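Local structure of putative short-chain dehydrogenase/reductase (Burkholderia xenovorans, 5K9Z) at residues C[10-15]-C[231-236]; C[41-46]-C[61-66]; C[70-75]-C[124-129]; C[89-94]-C[142-147]; C[183-188]-C[238-243]. The protein is probably an oxidoreductase of the short-chain dehydrogenase/reductase family, acting on CH-OH groups with NAD or NADP as acceptor. One frame throughout, in Å; residues are numbered along the deposited sequence.

Contact 1. Residues C[10-15]-C[231-236]; sequences SERLKD and ALVYLA
Arg12 and Leu13, in the leader that precedes the first strand (17-21) of the Rossmann fold, pack on Val233 and Ala236 near the C-terminal end of helix 225-236. Arg12 lays its guanidinium on Val233: CG1 stands over one face of the flat group, offset toward the rim, with NH2 3.3 Å and CZ 3.6 Å from it. The arginine chain bends at its third torsion (chi3 -65°), which places NE out of line with the preceding carbons. Beyond the valine, NH1 approaches CA of Tyr234 at 4.2 Å. The charged end finds its strongest partner outside these segments, for NH2 forms a salt bridge with Glu38; an arginine suits the place because its planar head can rest on a methyl while its N-H groups serve a carboxylate. In the Rossmann topology of this family helix 225-236 lies beside helix 26-37 against the same parallel sheet. Leu13 touches Met35 of helix 26-37 as well as helix 225-236, and segment 10-15 thus packs on both. Its chi1 (-54°) sets CG beside the backbone N, and from there the two methyls meet successive turns of helix 225-236: CD1 is 4.2 Å from Val233 CG2, and CD2 is 4.0 Å from Ala236 CB. The small alanine presents only CB to Leu13 CD2, whereas the forked valine offers one methyl to the leucine and the other to the arginine. Met35 reaches Val233 too, and Leu13 is further tied to Glu38 by a backbone hydrogen bond.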
# COMPACT_ATOMS: atom_id res chain seq x y z
N SER C 10 14.64 -9.73 26.85
CA SER C 10 15.76 -10.09 27.71
C SER C 10 16.75 -10.96 26.95
O SER C 10 17.76 -10.46 26.45
CB SER C 10 15.27 -10.81 28.97
N GLU C 11 16.46 -12.27 26.85
CA GLU C 11 17.28 -13.20 26.07
C GLU C 11 16.37 -14.01 25.13
O GLU C 11 16.23 -15.22 25.27
CB GLU C 11 18.09 -14.13 26.98
CG GLU C 11 19.50 -13.64 27.30
CD GLU C 11 20.28 -14.63 28.16
OE1 GLU C 11 19.65 -15.35 28.97
OE2 GLU C 11 21.52 -14.68 28.03
N ARG C 12 15.77 -13.32 24.16
CA ARG C 12 14.84 -13.96 23.24
C ARG C 12 15.53 -14.79 22.15
O ARG C 12 14.84 -15.51 21.42
CB ARG C 12 13.94 -12.91 22.59
CG ARG C 12 12.84 -12.40 23.52
CD ARG C 12 12.05 -11.28 22.86
NE ARG C 12 12.90 -10.12 22.64
CZ ARG C 12 12.52 -9.04 21.96
NH1 ARG C 12 11.31 -8.97 21.42
NH2 ARG C 12 13.36 -8.02 21.81
N LEU C 13 16.84 -14.68 22.01
CA LEU C 13 17.58 -15.41 20.99
C LEU C 13 18.72 -16.21 21.61
O LEU C 13 19.80 -16.33 21.03
CB LEU C 13 18.11 -14.46 19.91
CG LEU C 13 17.07 -13.57 19.25
CD1 LEU C 13 17.76 -12.57 18.34
CD2 LEU C 13 16.04 -14.39 18.48
N LYS C 14 18.47 -16.76 22.80
CA LYS C 14 19.50 -17.46 23.56
C LYS C 14 20.09 -18.62 22.77
O LYS C 14 19.37 -19.56 22.40
CB LYS C 14 18.91 -17.94 24.89
CG LYS C 14 19.90 -18.61 25.82
CD LYS C 14 21.15 -17.75 26.00
CE LYS C 14 22.17 -18.44 26.90
NZ LYS C 14 23.51 -17.78 26.82
N ASP C 15 21.39 -18.56 22.52
CA ASP C 15 22.17 -19.57 21.79
C ASP C 15 21.74 -19.74 20.34
O ASP C 15 22.14 -20.71 19.69
CB ASP C 15 22.15 -20.94 22.48
CG ASP C 15 22.80 -20.91 23.84
OD1 ASP C 15 23.66 -20.03 24.08
OD2 ASP C 15 22.46 -21.77 24.67
N ALA C 231 12.74 -4.34 15.87
CA ALA C 231 11.74 -4.94 14.99
C ALA C 231 12.23 -6.26 14.42
O ALA C 231 11.48 -7.24 14.35
CB ALA C 231 11.38 -3.97 13.86
N LEU C 232 13.51 -6.30 14.02
CA LEU C 232 14.09 -7.54 13.53
C LEU C 232 14.14 -8.60 14.61
O LEU C 232 13.88 -9.78 14.35
CB LEU C 232 15.50 -7.27 12.98
CG LEU C 232 15.53 -6.45 11.70
CD1 LEU C 232 16.91 -5.87 11.49
CD2 LEU C 232 15.14 -7.32 10.50
N VAL C 233 14.50 -8.21 15.84
CA VAL C 233 14.53 -9.20 16.91
C VAL C 233 13.12 -9.71 17.19
O VAL C 233 12.90 -10.92 17.36
CB VAL C 233 15.21 -8.62 18.17
CG1 VAL C 233 14.96 -9.52 19.38
CG2 VAL C 233 16.72 -8.50 17.93
N TYR C 234 12.12 -8.81 17.20
CA TYR C 234 10.74 -9.28 17.30
C TYR C 234 10.43 -10.33 16.23
O TYR C 234 9.93 -11.42 16.54
CB TYR C 234 9.75 -8.12 17.19
CG TYR C 234 8.33 -8.62 17.01
CD1 TYR C 234 7.65 -9.26 18.04
CD2 TYR C 234 7.68 -8.49 15.78
CE1 TYR C 234 6.35 -9.74 17.87
CE2 TYR C 234 6.40 -8.98 15.59
CZ TYR C 234 5.74 -9.59 16.63
OH TYR C 234 4.46 -10.06 16.42
N LEU C 235 10.75 -10.03 14.97
CA LEU C 235 10.43 -10.97 13.90
C LEU C 235 11.20 -12.28 14.03
O LEU C 235 10.70 -13.34 13.61
CB LEU C 235 10.69 -10.34 12.53
CG LEU C 235 9.71 -9.26 12.06
CD1 LEU C 235 10.14 -8.67 10.74
CD2 LEU C 235 8.29 -9.81 11.95
N ALA C 236 12.42 -12.26 14.60
CA ALA C 236 13.18 -13.50 14.77
C ALA C 236 12.75 -14.29 16.00
O ALA C 236 13.08 -15.49 16.10
CB ALA C 236 14.67 -13.21 14.86

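Contact 2. Residues C[41-46]-C[61-66]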
# COMPACT_ATOMS: atom_id res chain seq x y z
N PHE C 41 24.65 -15.90 19.12
CA PHE C 41 25.97 -15.90 18.48
C PHE C 41 25.86 -15.19 17.14
O PHE C 41 25.12 -15.65 16.27
CB PHE C 41 26.48 -17.32 18.26
CG PHE C 41 26.68 -18.11 19.51
CD1 PHE C 41 27.86 -18.00 20.22
CD2 PHE C 41 25.71 -18.99 19.95
CE1 PHE C 41 28.07 -18.73 21.37
CE2 PHE C 41 25.90 -19.72 21.10
CZ PHE C 41 27.08 -19.59 21.82
N VAL C 42 26.61 -14.11 16.96
CA VAL C 42 26.45 -13.24 15.80
C VAL C 42 27.69 -13.33 14.92
O VAL C 42 28.82 -13.16 15.40
CB VAL C 42 26.17 -11.79 16.21
CG1 VAL C 42 25.99 -10.92 14.97
CG2 VAL C 42 24.93 -11.71 17.14
N VAL C 43 27.47 -13.57 13.64
CA VAL C 43 28.51 -13.42 12.63
C VAL C 43 28.22 -12.10 11.93
O VAL C 43 27.13 -11.91 11.37
CB VAL C 43 28.51 -14.59 11.63
CG1 VAL C 43 29.51 -14.32 10.50
CG2 VAL C 43 28.86 -15.91 12.34
N LEU C 44 29.18 -11.18 12.02
CA LEU C 44 29.06 -9.85 11.42
C LEU C 44 29.65 -9.85 10.02
O LEU C 44 30.86 -10.07 9.86
CB LEU C 44 29.77 -8.82 12.29
CG LEU C 44 29.07 -8.40 13.59
CD1 LEU C 44 29.23 -9.44 14.66
CD2 LEU C 44 29.70 -7.11 14.01
N ALA C 45 28.83 -9.55 9.02
CA ALA C 45 29.29 -9.55 7.64
C ALA C 45 29.27 -8.13 7.11
O ALA C 45 28.26 -7.42 7.27
CB ALA C 45 28.43 -10.46 6.76
N ASP C 46 30.38 -7.71 6.51
CA ASP C 46 30.50 -6.38 5.94
C ASP C 46 31.80 -6.33 5.14
O ASP C 46 32.64 -7.24 5.23
CB ASP C 46 30.48 -5.30 7.03
CG ASP C 46 29.89 -3.98 6.54
OD1 ASP C 46 30.21 -3.56 5.42
OD2 ASP C 46 29.11 -3.36 7.28
N ASP C 61 31.11 -13.27 21.92
CA ASP C 61 30.87 -14.40 21.03
C ASP C 61 30.55 -13.99 19.60
O ASP C 61 29.99 -14.78 18.84
CB ASP C 61 29.75 -15.31 21.56
CG ASP C 61 30.11 -15.97 22.88
OD1 ASP C 61 31.23 -16.51 23.00
OD2 ASP C 61 29.26 -15.94 23.79
N ALA C 62 30.91 -12.78 19.19
CA ALA C 62 30.73 -12.34 17.81
C ALA C 62 32.03 -12.51 17.03
O ALA C 62 33.13 -12.45 17.59
CB ALA C 62 30.27 -10.89 17.76
N THR C 63 31.89 -12.75 15.72
CA THR C 63 33.04 -12.81 14.83
C THR C 63 32.70 -12.03 13.56
O THR C 63 31.52 -11.85 13.23
CB THR C 63 33.44 -14.26 14.47
OG1 THR C 63 32.36 -14.90 13.79
CG2 THR C 63 33.77 -15.06 15.71
N PHE C 64 33.73 -11.57 12.86
CA PHE C 64 33.58 -10.81 11.63
C PHE C 64 33.90 -11.70 10.44
O PHE C 64 34.80 -12.53 10.50
CB PHE C 64 34.51 -9.60 11.63
CG PHE C 64 34.59 -8.90 10.31
CD1 PHE C 64 33.54 -8.11 9.87
CD2 PHE C 64 35.71 -9.04 9.50
CE1 PHE C 64 33.60 -7.47 8.65
CE2 PHE C 64 35.78 -8.40 8.28
CZ PHE C 64 34.73 -7.61 7.85
N ALA C 65 33.14 -11.54 9.36
CA ALA C 65 33.40 -12.30 8.13
C ALA C 65 33.24 -11.34 6.96
O ALA C 65 32.12 -10.91 6.67
CB ALA C 65 32.46 -13.49 7.99
N TYR C 66 34.35 -11.04 6.28
CA TYR C 66 34.33 -10.09 5.18
C TYR C 66 33.34 -10.56 4.13
O TYR C 66 33.40 -11.71 3.67
CB TYR C 66 35.73 -9.95 4.56
CG TYR C 66 35.79 -8.88 3.50
CD1 TYR C 66 35.27 -9.09 2.22
CD2 TYR C 66 36.38 -7.65 3.77
CE1 TYR C 66 35.32 -8.09 1.24
CE2 TYR C 66 36.44 -6.64 2.80
CZ TYR C 66 35.91 -6.88 1.54
OH TYR C 66 35.95 -5.89 0.58
O HOH W 1 30.32 -15.86 15.92
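Val42 O and Leu44 N of strand 41-46 meet Thr63 of strand 63-66 in a parallel pairing. Three backbone hydrogen bonds hold it: Thr63 N to Val42 O (3.1 Å), Leu44 N to Thr63 O (2.7 Å, nearly straight at 175°) and Ala65 N to Leu44 O (2.8 Å). The carbonyls also receive CA-H groups, as where Ala62 CA points at Val42 O, already the acceptor of the Thr63 bond. A water widens this polar cluster by donating to Val42 O and Asp61 O and pairing with Thr63 OG1. The hydroxyl lies between the backbone N and the carbonyl carbon (chi1 61°), and threonine supplies a polar atom there while keeping the branched shape that suits a strand.

Apolar contacts occupy both faces of the pair. On one, Val43 CG1 packs 4.0 Å from Ala65 CB; on the other, Leu44 CD1 reaches diagonally to Ala62 CB at 3.6 Å, and Leu55 of helix 49-58 also touches that leucine. Two rings add contacts: Phe41 sets CD1 3.6 Å from Asp61 CB, the ring and carboxylate planes 49° apart, while Phe64 brings CZ to within 3.4 Å of Asp46 O.

Helix 49-58 connects the strands as a beta-alpha-beta unit. Asp46 N is buried without a partner, although its carboxylate accepts from Ala24 N. An acidic residue at the end of the second strand commonly receives the adenosine ribose in NAD-preferring members of the family, so Asp46 is consistent with such a preference.

Contact 3. Residues C[70-75]-C[124-129]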
# COMPACT_ATOMS: atom_id res chain seq x y z
N SER C 70 27.07 -8.23 -2.93
CA SER C 70 26.83 -8.30 -4.36
C SER C 70 27.50 -9.50 -5.02
O SER C 70 27.23 -9.76 -6.19
CB SER C 70 27.31 -7.01 -5.06
OG SER C 70 28.71 -6.90 -5.03
N VAL C 71 28.34 -10.24 -4.28
CA VAL C 71 29.07 -11.40 -4.81
C VAL C 71 28.50 -12.65 -4.17
O VAL C 71 28.70 -12.89 -2.97
CB VAL C 71 30.58 -11.31 -4.53
CG1 VAL C 71 31.32 -12.52 -5.14
CG2 VAL C 71 31.13 -9.99 -5.04
N GLU C 72 27.82 -13.48 -4.96
CA GLU C 72 27.12 -14.63 -4.39
C GLU C 72 28.07 -15.51 -3.60
O GLU C 72 27.73 -15.99 -2.50
CB GLU C 72 26.46 -15.45 -5.50
CG GLU C 72 25.81 -16.70 -4.92
CD GLU C 72 25.16 -17.58 -5.94
OE1 GLU C 72 25.44 -17.43 -7.15
OE2 GLU C 72 24.35 -18.44 -5.53
N ALA C 73 29.28 -15.74 -4.13
CA ALA C 73 30.23 -16.63 -3.48
C ALA C 73 30.59 -16.15 -2.09
O ALA C 73 30.82 -16.96 -1.19
CB ALA C 73 31.50 -16.76 -4.34
N GLN C 74 30.68 -14.83 -1.91
CA GLN C 74 31.01 -14.31 -0.59
C GLN C 74 29.85 -14.47 0.39
O GLN C 74 30.06 -14.75 1.58
CB GLN C 74 31.43 -12.84 -0.70
CG GLN C 74 32.75 -12.69 -1.48
CD GLN C 74 33.27 -11.28 -1.45
OE1 GLN C 74 32.98 -10.52 -0.53
NE2 GLN C 74 34.03 -10.91 -2.47
N VAL C 75 28.62 -14.31 -0.09
CA VAL C 75 27.45 -14.55 0.76
C VAL C 75 27.40 -16.01 1.17
O VAL C 75 27.21 -16.33 2.35
CB VAL C 75 26.16 -14.11 0.03
CG1 VAL C 75 24.93 -14.52 0.82
CG2 VAL C 75 26.18 -12.60 -0.24
N VAL C 124 20.18 -9.70 -1.68
CA VAL C 124 19.11 -10.32 -0.89
C VAL C 124 18.78 -11.71 -1.43
O VAL C 124 18.56 -12.65 -0.66
CB VAL C 124 17.87 -9.41 -0.89
CG1 VAL C 124 16.72 -10.11 -0.20
CG2 VAL C 124 18.20 -8.10 -0.21
N PHE C 125 18.72 -11.84 -2.76
CA PHE C 125 18.49 -13.16 -3.37
C PHE C 125 19.56 -14.16 -2.94
O PHE C 125 19.25 -15.30 -2.56
CB PHE C 125 18.43 -13.03 -4.89
CG PHE C 125 18.65 -14.35 -5.61
CD1 PHE C 125 17.78 -15.41 -5.44
CD2 PHE C 125 19.72 -14.50 -6.48
CE1 PHE C 125 17.99 -16.62 -6.11
CE2 PHE C 125 19.94 -15.70 -7.16
CZ PHE C 125 19.08 -16.75 -6.97
N TYR C 126 20.84 -13.76 -3.02
CA TYR C 126 21.91 -14.68 -2.63
C TYR C 126 21.78 -15.06 -1.16
O TYR C 126 21.96 -16.22 -0.79
CB TYR C 126 23.29 -14.05 -2.87
CG TYR C 126 23.59 -13.60 -4.29
CD1 TYR C 126 23.08 -14.29 -5.39
CD2 TYR C 126 24.35 -12.46 -4.52
CE1 TYR C 126 23.34 -13.86 -6.67
CE2 TYR C 126 24.63 -12.03 -5.83
CZ TYR C 126 24.11 -12.73 -6.89
OH TYR C 126 24.36 -12.31 -8.17
N GLY C 127 21.46 -14.07 -0.31
CA GLY C 127 21.30 -14.36 1.11
C GLY C 127 20.14 -15.29 1.40
O GLY C 127 20.24 -16.19 2.23
N ILE C 128 19.00 -15.07 0.74
CA ILE C 128 17.88 -15.99 0.94
C ILE C 128 18.25 -17.37 0.44
O ILE C 128 18.04 -18.39 1.12
CB ILE C 128 16.61 -15.46 0.25
CG1 ILE C 128 16.16 -14.14 0.90
CG2 ILE C 128 15.45 -16.51 0.33
CD1 ILE C 128 15.02 -13.48 0.16
N LYS C 129 18.83 -17.43 -0.75
CA LYS C 129 19.19 -18.73 -1.33
C LYS C 129 20.09 -19.53 -0.39
O LYS C 129 19.77 -20.67 -0.04
CB LYS C 129 19.87 -18.52 -2.68
CG LYS C 129 20.47 -19.80 -3.28
CD LYS C 129 21.10 -19.48 -4.62
CE LYS C 129 21.91 -20.67 -5.17
NZ LYS C 129 22.56 -20.30 -6.46
O HOH W 2 25.36 -9.62 -8.19
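Segment 70-75 carries the start of helix 72-86, with Val71 at the N-cap position, and its first turn rests on the middle of helix 110-138. The backbones come close, the CA atoms of Glu72 and Tyr126 being 5.5 Å apart and those of Val75 and Gly127 6.2 Å. Val75 CG1 rests 3.6 Å from Gly127 CA, on bare backbone; the same CA meets Asn94 and Met92 on the sheet side.

Tyr126 lies under the first turn. Glu72 CB stands over the centre of its ring, 3.5 Å from the centroid and only 7° off the normal, a CH-pi contact. The glutamate then runs out extended, CG anti to the backbone N (chi1 176°), and its carboxylate lies within 10° of parallel to the ring plane. Its OE2 receives Lys129 NZ at 2.7 Å on the syn lone pair, a salt bridge between two long chains that cross at about a right angle. His130 NE2 also bonds this oxygen, and the two donors probably favour the charged carboxylate.

At the ring's edge Ser70 O lies 3.5 Å from CE2, near the ring plane. A water donates to the same carbonyl and also pairs with the tyrosine OH, 2.9 Å away, so the phenol serves both as a flat platform and as a polar tip. Such helix-on-helix packing is characteristic of the Rossmann fold, in which 72-86 and 110-138, the connections into strands 91-94 and 141-146, lie side by side on one face of the parallel sheet.

Contact 4. Residues C[89-94]-C[142-147]; sequences LDCMVN and CILSVA
Asn94 and Ser145, paired on neighbouring strands, share a first torsion that sets Asn94 CG (chi1 -60°) and Ser145 OG (chi1 -59°) anti to their carbonyl carbons. Asn94 chi2 (-56°) then turns ND2 to the hydroxyl, 3.2 Å away in a nearly straight bond, with OG in the amide plane. Ile143 CG2 lies 3.8 Å from the same nitrogen, so the buried polar group is bordered by a methyl. The backbones pair in regular parallel fashion from Asp90 to Val146, with five bonds in all, including Leu144 N to Met92 O at 2.7 Å. On the opposite face of the sheet Cys91 SG meets Leu144 CD1 at 3.9 Å and Val93 CG1 meets Val146 CG2 at 4.2 Å, apolar groups that suit the interior between the sheet and helix 225-236. Asn94 begins the Asn-Asn-Ala-Gly sequence which in classical members of the family helps to stabilise the central sheet, consistent with the bond here. Val146 O takes a hydrogen bond from Lys165, the lysine of the Tyr-X-X-X-Lys signature, which probably places this end beside the active site. Strands 17-21 and 184-191 flank the pair, while helix 110-138 packs on the Asn94 and Ser145 face and helix 225-236 on that of Cys91 and Leu144.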
# COMPACT_ATOMS: atom_id res chain seq x y z
N LEU C 89 22.56 -22.25 11.50
CA LEU C 89 22.18 -20.86 11.24
C LEU C 89 20.69 -20.71 11.53
O LEU C 89 19.87 -21.39 10.92
CB LEU C 89 22.48 -20.46 9.80
CG LEU C 89 22.14 -19.01 9.46
CD1 LEU C 89 22.96 -18.04 10.32
CD2 LEU C 89 22.35 -18.75 7.98
N ASP C 90 20.36 -19.84 12.48
CA ASP C 90 18.96 -19.67 12.87
C ASP C 90 18.31 -18.44 12.28
O ASP C 90 17.10 -18.44 12.04
CB ASP C 90 18.85 -19.60 14.39
CG ASP C 90 19.30 -20.88 15.04
OD1 ASP C 90 18.62 -21.90 14.82
OD2 ASP C 90 20.32 -20.86 15.77
N CYS C 91 19.08 -17.38 12.05
CA CYS C 91 18.53 -16.12 11.59
C CYS C 91 19.49 -15.49 10.60
O CYS C 91 20.69 -15.43 10.86
CB CYS C 91 18.26 -15.17 12.77
SG CYS C 91 17.61 -13.57 12.23
N MET C 92 18.97 -15.09 9.45
CA MET C 92 19.74 -14.37 8.43
C MET C 92 19.16 -12.97 8.28
O MET C 92 17.95 -12.82 8.12
CB MET C 92 19.67 -15.10 7.09
CG MET C 92 20.35 -14.35 5.96
SD MET C 92 22.13 -14.47 6.07
CE MET C 92 22.65 -13.70 4.54
N VAL C 93 20.02 -11.95 8.31
CA VAL C 93 19.56 -10.57 8.14
C VAL C 93 20.24 -9.99 6.90
O VAL C 93 21.44 -9.71 6.90
CB VAL C 93 19.83 -9.71 9.38
CG1 VAL C 93 19.32 -8.28 9.15
CG2 VAL C 93 19.13 -10.29 10.59
N ASN C 94 19.46 -9.80 5.83
CA ASN C 94 19.95 -9.18 4.60
C ASN C 94 19.81 -7.68 4.75
O ASN C 94 18.72 -7.13 4.60
CB ASN C 94 19.17 -9.66 3.39
CG ASN C 94 19.26 -11.15 3.21
OD1 ASN C 94 20.36 -11.70 3.12
ND2 ASN C 94 18.11 -11.82 3.19
N CYS C 142 14.82 -18.28 10.26
CA CYS C 142 14.14 -17.03 10.01
C CYS C 142 15.04 -16.19 9.10
O CYS C 142 16.17 -15.89 9.48
CB CYS C 142 13.87 -16.30 11.33
SG CYS C 142 12.94 -14.82 11.15
N ILE C 143 14.54 -15.82 7.93
CA ILE C 143 15.30 -15.00 6.98
C ILE C 143 14.65 -13.62 6.93
O ILE C 143 13.47 -13.48 6.60
CB ILE C 143 15.35 -15.65 5.59
CG1 ILE C 143 15.99 -17.04 5.70
CG2 ILE C 143 16.16 -14.79 4.66
CD1 ILE C 143 15.94 -17.86 4.41
N LEU C 144 15.43 -12.59 7.25
CA LEU C 144 14.91 -11.24 7.39
C LEU C 144 15.67 -10.29 6.48
O LEU C 144 16.90 -10.36 6.40
CB LEU C 144 15.00 -10.76 8.85
CG LEU C 144 14.28 -11.62 9.89
CD1 LEU C 144 14.61 -11.19 11.31
CD2 LEU C 144 12.78 -11.54 9.64
N SER C 145 14.95 -9.41 5.79
CA SER C 145 15.56 -8.45 4.89
C SER C 145 15.17 -7.04 5.31
O SER C 145 14.00 -6.78 5.60
CB SER C 145 15.15 -8.70 3.43
OG SER C 145 15.53 -10.01 3.01
N VAL C 146 16.13 -6.13 5.32
CA VAL C 146 15.85 -4.73 5.66
C VAL C 146 15.51 -4.05 4.35
O VAL C 146 16.39 -3.74 3.53
CB VAL C 146 17.04 -4.07 6.36
CG1 VAL C 146 16.73 -2.57 6.68
CG2 VAL C 146 17.38 -4.86 7.64
N ALA C 147 14.21 -3.88 4.11
CA ALA C 147 13.80 -3.18 2.89
C ALA C 147 13.72 -1.70 3.24
O ALA C 147 14.67 -1.17 3.81
CB ALA C 147 12.48 -3.74 2.35

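Contact 5. Residues C[183-188]-C[238-243]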
# COMPACT_ATOMS: atom_id res chain seq x y z
N GLY C 183 9.35 -25.19 7.27
CA GLY C 183 9.60 -24.67 8.59
C GLY C 183 10.41 -23.39 8.66
O GLY C 183 10.81 -22.99 9.76
N VAL C 184 10.64 -22.71 7.53
CA VAL C 184 11.52 -21.55 7.47
C VAL C 184 10.67 -20.33 7.14
O VAL C 184 9.95 -20.33 6.14
CB VAL C 184 12.65 -21.73 6.44
CG1 VAL C 184 13.54 -20.49 6.39
CG2 VAL C 184 13.48 -22.97 6.77
N ARG C 185 10.79 -19.29 7.96
CA ARG C 185 10.03 -18.06 7.77
C ARG C 185 10.87 -17.03 7.03
O ARG C 185 12.10 -17.02 7.13
CB ARG C 185 9.56 -17.47 9.10
CG ARG C 185 8.55 -18.31 9.85
CD ARG C 185 8.04 -17.55 11.08
NE ARG C 185 9.08 -17.38 12.07
CZ ARG C 185 9.56 -16.21 12.47
NH1 ARG C 185 9.08 -15.08 11.96
NH2 ARG C 185 10.52 -16.18 13.38
N VAL C 186 10.19 -16.18 6.25
CA VAL C 186 10.84 -15.09 5.51
C VAL C 186 10.00 -13.83 5.72
O VAL C 186 8.81 -13.81 5.40
CB VAL C 186 10.98 -15.38 4.01
CG1 VAL C 186 11.91 -14.33 3.33
CG2 VAL C 186 11.49 -16.83 3.74
N ASN C 187 10.64 -12.76 6.21
CA ASN C 187 9.96 -11.51 6.51
C ASN C 187 10.86 -10.34 6.13
O ASN C 187 12.03 -10.51 5.79
CB ASN C 187 9.57 -11.41 7.98
CG ASN C 187 8.45 -12.37 8.37
OD1 ASN C 187 7.31 -12.20 7.97
ND2 ASN C 187 8.79 -13.38 9.16
N ALA C 188 10.29 -9.14 6.19
CA ALA C 188 11.04 -7.93 5.89
C ALA C 188 10.65 -6.85 6.89
O ALA C 188 9.57 -6.90 7.48
CB ALA C 188 10.80 -7.47 4.46
N ASP C 238 10.49 -16.22 19.00
CA ASP C 238 9.41 -17.20 18.95
C ASP C 238 8.02 -16.56 19.01
O ASP C 238 7.06 -17.18 18.55
CB ASP C 238 9.56 -18.21 20.10
CG ASP C 238 10.76 -19.13 19.91
OD1 ASP C 238 11.20 -19.33 18.75
OD2 ASP C 238 11.27 -19.65 20.93
N ASP C 239 7.90 -15.33 19.56
CA ASP C 239 6.61 -14.63 19.52
C ASP C 239 6.08 -14.47 18.10
O ASP C 239 4.86 -14.36 17.90
CB ASP C 239 6.71 -13.23 20.15
CG ASP C 239 6.78 -13.24 21.68
OD1 ASP C 239 6.40 -14.26 22.30
OD2 ASP C 239 7.21 -12.21 22.24
N ALA C 240 6.97 -14.40 17.12
CA ALA C 240 6.59 -14.12 15.74
C ALA C 240 6.54 -15.37 14.89
O ALA C 240 6.63 -15.28 13.66
CB ALA C 240 7.57 -13.10 15.13
N ARG C 241 6.35 -16.54 15.51
CA ARG C 241 6.48 -17.78 14.75
C ARG C 241 5.39 -17.97 13.70
O ARG C 241 5.56 -18.81 12.82
CB ARG C 241 6.53 -18.98 15.70
CG ARG C 241 5.32 -19.21 16.59
CD ARG C 241 5.70 -20.18 17.71
NE ARG C 241 4.55 -20.51 18.55
CZ ARG C 241 4.10 -19.76 19.56
NH1 ARG C 241 4.71 -18.61 19.87
NH2 ARG C 241 3.04 -20.16 20.25
N HIS C 242 4.30 -17.19 13.73
CA HIS C 242 3.32 -17.21 12.65
C HIS C 242 3.25 -15.89 11.89
O HIS C 242 2.33 -15.70 11.08
CB HIS C 242 1.95 -17.61 13.19
CG HIS C 242 1.89 -19.04 13.60
ND1 HIS C 242 2.07 -19.45 14.90
CD2 HIS C 242 1.79 -20.17 12.85
CE1 HIS C 242 2.02 -20.77 14.95
NE2 HIS C 242 1.85 -21.23 13.72
N VAL C 243 4.20 -14.98 12.11
CA VAL C 243 4.39 -13.82 11.24
C VAL C 243 5.31 -14.27 10.11
O VAL C 243 6.46 -14.65 10.34
CB VAL C 243 4.97 -12.62 12.01
CG1 VAL C 243 5.15 -11.40 11.08
CG2 VAL C 243 4.06 -12.27 13.21
O HOH W 3 11.85 -18.06 15.93
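Arg185 overlaps the carbonyl of Ala240 with its guanidinium: Ala240 O sits 2.9 Å above one face, offset toward the rim, too poorly angled from NH1 to count as a hydrogen bond. The genuine bond leaves by the edge, NH1 giving a proton to Val243 O at 3.1 Å in the planes of both groups. The chain turns at chi3 (-68°), setting NE aside from the line of the carbons before it, and CD rests 3.3 Å from Arg241 O. The other terminal nitrogen, NH2, donates to Leu235 O near the end of helix 225-236; a long multi-donor side chain is thus well suited to gather carbonyls from the helix end and the loop after it.

Val243 O is gripped a second time by Asn187 ND2, 2.9 Å away, which approaches from 46° above the carbonyl plane. Its OD1 accepts from His246 N, so both ends of this buried amide are satisfied by backbone groups.

The type I beta turn from Ala240 to Val243, closed by Val243 N to Ala240 O at 2.9 Å, presents the carbonyls of Ala240, Arg241 and Val243. It belongs to the connection from helix 225-236 to strand 247-250, the last crossover of the Rossmann sheet, here fastened to strand 184-191, beside which the final strand lies.

Contact 4 lies near the middle, its centre about 8 Å from that of the chain, and three others gather round it. Contact 3 packs on one side, Gly127 CA coming 3.5 Å from Asn94 OD1; contact 1 packs on the other, with Leu232 O 3.4 Å from Leu144 CD1. Contact 5 continues the sheet, Arg185 O lying 2.8 Å from Ile143 N, and meets contact 1 where Leu235 CD2 is 3.6 Å from Val243 CG1. Contact 2 forms the far margin, its centre about 23 Å from that of contact 5. It reaches the same sheet as contact 4, about 14 Å away between centres, which probably separates the cofactor's adenosine end from Lys165, probably the lysine of the active-site signature.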